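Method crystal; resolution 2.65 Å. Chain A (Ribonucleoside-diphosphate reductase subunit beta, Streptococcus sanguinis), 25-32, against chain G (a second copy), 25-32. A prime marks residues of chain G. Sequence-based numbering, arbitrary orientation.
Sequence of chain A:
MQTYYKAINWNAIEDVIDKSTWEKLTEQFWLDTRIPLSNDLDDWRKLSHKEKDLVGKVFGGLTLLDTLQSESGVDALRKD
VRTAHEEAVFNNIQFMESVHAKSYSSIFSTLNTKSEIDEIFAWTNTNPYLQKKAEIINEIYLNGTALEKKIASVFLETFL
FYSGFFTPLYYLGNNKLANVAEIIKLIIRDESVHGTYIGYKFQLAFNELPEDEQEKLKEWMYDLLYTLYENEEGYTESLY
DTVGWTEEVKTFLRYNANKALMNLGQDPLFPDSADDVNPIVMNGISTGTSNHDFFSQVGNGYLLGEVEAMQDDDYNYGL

Chain A (25-32) LTEQFWLD
Chain G (25-32) LTEQFWLD

How does chain G enter the contact? Leu25′ stays out of reach, and Thr26′ makes the first approach, its CB pointing sideways and its chi1 at p. Thr26′ CB lies 3.9 Å from Leu31 CD2, a packing of methyl against the threonine side chain. The register is antiparallel: CA of Thr26′ sits 8.1 Å from CA of Leu31, and CA of Leu31′ 8.0 Å from CA of Thr26, with CA of Phe29′ 9.0 Å from CA of Phe29 between them.

How does the backbone run between Thr26′ and Phe29′? A type I turn runs from Thr26′ to Phe29′, closed by a hydrogen bond from Phe29′ N to Thr26′ O of 3.1 Å. Glu27′ (-71/-13) and Gln28′ (-94/15) occupy its corners. The CA-to-CB bond of Glu27′ points away, and Gln28′ is out of reach of the chain A stretch. In chain A a helix ends at Glu27, Gln28 departs at -91/33, and the matching bond from Phe29 N to Thr26 O is weak at 3.3 Å.

What holds the centre? Phe29′ (-60/137, chi1 t, chi2 63°) points toward chain A and stacks face to face on Phe29 (-77/142, chi1 t, chi2 99°). The centroids are 3.6 Å apart, the planes 13° from parallel, and Phe29 CG comes within 3.3 Å of Phe29′ CE2. Each ring also comes near the backbone of residue 26 in the other chain: Phe29 CZ is 3.8 Å from Thr26′ O, and Phe29′ CZ is 4.0 Å from Thr26 O.

How does the chain leave? Both chains are extended through residues 30 and 31, and the backbone then leaves that conformation at Asp32′ (-65/-28), as at Asp32 (-68/-22). Trp30′ (-153/158, chi1 p) makes no contact, whereas Leu31′ (-132/144, m then t) points back toward chain A. Leu31′ CD2 packs 3.8 Å from Thr26 CB, mirroring the opening contact. No hydrogen bond crosses between the stretches; packing and the aromatic stack bury 334 Å² in total.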

# COMPACT_ATOMS: atom_id res chain seq x y z
N LEU A 25 7.77 3.14 9.53
CA LEU A 25 7.15 2.01 8.82
C LEU A 25 7.89 1.66 7.53
O LEU A 25 8.09 0.48 7.23
CB LEU A 25 5.68 2.29 8.53
CG LEU A 25 4.73 2.22 9.73
CD1 LEU A 25 3.39 2.88 9.40
CD2 LEU A 25 4.51 0.78 10.16
N THR A 26 8.29 2.67 6.77
CA THR A 26 9.06 2.45 5.54
C THR A 26 10.44 1.85 5.85
O THR A 26 10.92 0.98 5.12
CB THR A 26 9.25 3.75 4.74
OG1 THR A 26 9.76 4.78 5.60
CG2 THR A 26 7.92 4.19 4.13
N GLU A 27 11.06 2.32 6.93
CA GLU A 27 12.30 1.72 7.42
C GLU A 27 12.07 0.30 7.94
O GLU A 27 12.98 -0.53 7.90
CB GLU A 27 12.92 2.58 8.53
CG GLU A 27 13.58 3.86 8.04
CD GLU A 27 14.10 4.74 9.17
OE1 GLU A 27 13.57 4.65 10.30
OE2 GLU A 27 15.05 5.51 8.93
N GLN A 28 10.85 0.03 8.41
CA GLN A 28 10.46 -1.31 8.85
C GLN A 28 9.84 -2.15 7.71
O GLN A 28 8.95 -2.97 7.96
CB GLN A 28 9.48 -1.22 10.02
CG GLN A 28 10.10 -0.82 11.35
CD GLN A 28 9.09 -0.73 12.47
OE1 GLN A 28 7.99 -1.29 12.39
NE2 GLN A 28 9.45 -0.03 13.54
N PHE A 29 10.30 -1.95 6.48
CA PHE A 29 9.86 -2.74 5.33
C PHE A 29 10.53 -4.12 5.35
O PHE A 29 11.71 -4.23 5.71
CB PHE A 29 10.20 -2.00 4.03
CG PHE A 29 10.01 -2.81 2.77
CD1 PHE A 29 8.86 -2.68 2.00
CD2 PHE A 29 11.00 -3.70 2.35
CE1 PHE A 29 8.70 -3.42 0.84
CE2 PHE A 29 10.83 -4.44 1.19
CZ PHE A 29 9.68 -4.30 0.44
N TRP A 30 9.80 -5.16 4.97
CA TRP A 30 10.35 -6.51 4.91
C TRP A 30 9.55 -7.46 4.01
O TRP A 30 8.40 -7.16 3.64
CB TRP A 30 10.45 -7.11 6.32
CG TRP A 30 9.13 -7.26 7.01
CD1 TRP A 30 8.45 -6.29 7.69
CD2 TRP A 30 8.34 -8.45 7.11
NE1 TRP A 30 7.28 -6.80 8.20
CE2 TRP A 30 7.19 -8.12 7.86
CE3 TRP A 30 8.48 -9.75 6.63
CZ2 TRP A 30 6.19 -9.06 8.14
CZ3 TRP A 30 7.49 -10.68 6.91
CH2 TRP A 30 6.36 -10.33 7.66
N LEU A 31 10.17 -8.58 3.66
CA LEU A 31 9.54 -9.61 2.83
C LEU A 31 9.81 -11.02 3.37
O LEU A 31 10.88 -11.29 3.92
CB LEU A 31 10.03 -9.52 1.38
CG LEU A 31 9.46 -8.38 0.53
CD1 LEU A 31 10.22 -8.29 -0.79
CD2 LEU A 31 7.97 -8.58 0.27
N ASP A 32 8.84 -11.90 3.19
CA ASP A 32 8.95 -13.30 3.63
C ASP A 32 9.97 -14.11 2.84
O ASP A 32 10.47 -15.12 3.32
CB ASP A 32 7.58 -13.99 3.57
CG ASP A 32 6.89 -13.82 2.22
OD1 ASP A 32 6.91 -14.77 1.41
OD2 ASP A 32 6.33 -12.73 1.97
N LEU G 25 7.14 -6.33 -8.23
CA LEU G 25 6.92 -4.98 -7.69
C LEU G 25 7.45 -4.80 -6.27
O LEU G 25 7.95 -3.72 -5.93
CB LEU G 25 5.42 -4.63 -7.72
CG LEU G 25 4.84 -4.26 -9.09
CD1 LEU G 25 3.32 -4.23 -9.01
CD2 LEU G 25 5.37 -2.92 -9.57
N THR G 26 7.34 -5.83 -5.44
CA THR G 26 7.87 -5.79 -4.08
C THR G 26 9.40 -5.84 -4.07
O THR G 26 10.04 -5.14 -3.28
CB THR G 26 7.35 -6.95 -3.21
OG1 THR G 26 7.67 -8.21 -3.84
CG2 THR G 26 5.84 -6.85 -3.02
N GLU G 27 9.97 -6.66 -4.95
CA GLU G 27 11.43 -6.74 -5.10
C GLU G 27 12.03 -5.49 -5.76
O GLU G 27 13.25 -5.32 -5.74
CB GLU G 27 11.82 -7.99 -5.90
CG GLU G 27 11.55 -9.30 -5.15
CD GLU G 27 11.86 -10.53 -5.98
OE1 GLU G 27 12.78 -10.48 -6.83
OE2 GLU G 27 11.18 -11.56 -5.77
N GLN G 28 11.19 -4.65 -6.34
CA GLN G 28 11.60 -3.34 -6.85
C GLN G 28 11.39 -2.22 -5.82
O GLN G 28 11.42 -1.05 -6.18
CB GLN G 28 10.84 -3.00 -8.13
CG GLN G 28 11.36 -3.70 -9.38
CD GLN G 28 10.54 -3.36 -10.61
OE1 GLN G 28 9.62 -2.54 -10.56
NE2 GLN G 28 10.88 -4.00 -11.73
N PHE G 29 11.17 -2.58 -4.56
CA PHE G 29 10.93 -1.58 -3.51
C PHE G 29 12.12 -0.64 -3.38
O PHE G 29 13.27 -1.08 -3.39
CB PHE G 29 10.65 -2.24 -2.16
CG PHE G 29 10.64 -1.27 -1.01
CD1 PHE G 29 9.70 -0.26 -0.95
CD2 PHE G 29 11.58 -1.37 0.01
CE1 PHE G 29 9.69 0.64 0.10
CE2 PHE G 29 11.57 -0.48 1.07
CZ PHE G 29 10.62 0.53 1.12
N TRP G 30 11.83 0.65 -3.25
CA TRP G 30 12.87 1.67 -3.10
C TRP G 30 12.35 2.89 -2.34
O TRP G 30 11.14 3.14 -2.28
CB TRP G 30 13.40 2.10 -4.47
CG TRP G 30 12.38 2.75 -5.35
CD1 TRP G 30 11.60 2.15 -6.29
CD2 TRP G 30 12.04 4.14 -5.38
NE1 TRP G 30 10.80 3.07 -6.90
CE2 TRP G 30 11.04 4.31 -6.36
CE3 TRP G 30 12.48 5.27 -4.67
CZ2 TRP G 30 10.48 5.55 -6.66
CZ3 TRP G 30 11.91 6.50 -4.96
CH2 TRP G 30 10.92 6.63 -5.94
N LEU G 31 13.28 3.64 -1.75
CA LEU G 31 12.96 4.84 -0.98
C LEU G 31 13.83 6.01 -1.41
O LEU G 31 15.01 5.83 -1.72
CB LEU G 31 13.15 4.57 0.51
CG LEU G 31 12.14 3.62 1.16
CD1 LEU G 31 12.66 3.12 2.50
CD2 LEU G 31 10.79 4.30 1.30
N ASP G 32 13.25 7.20 -1.41
CA ASP G 32 13.96 8.43 -1.76
C ASP G 32 15.08 8.79 -0.76
O ASP G 32 16.06 9.43 -1.13
CB ASP G 32 12.98 9.61 -1.90
CG ASP G 32 12.00 9.71 -0.73
OD1 ASP G 32 11.07 10.54 -0.82
OD2 ASP G 32 12.15 8.97 0.26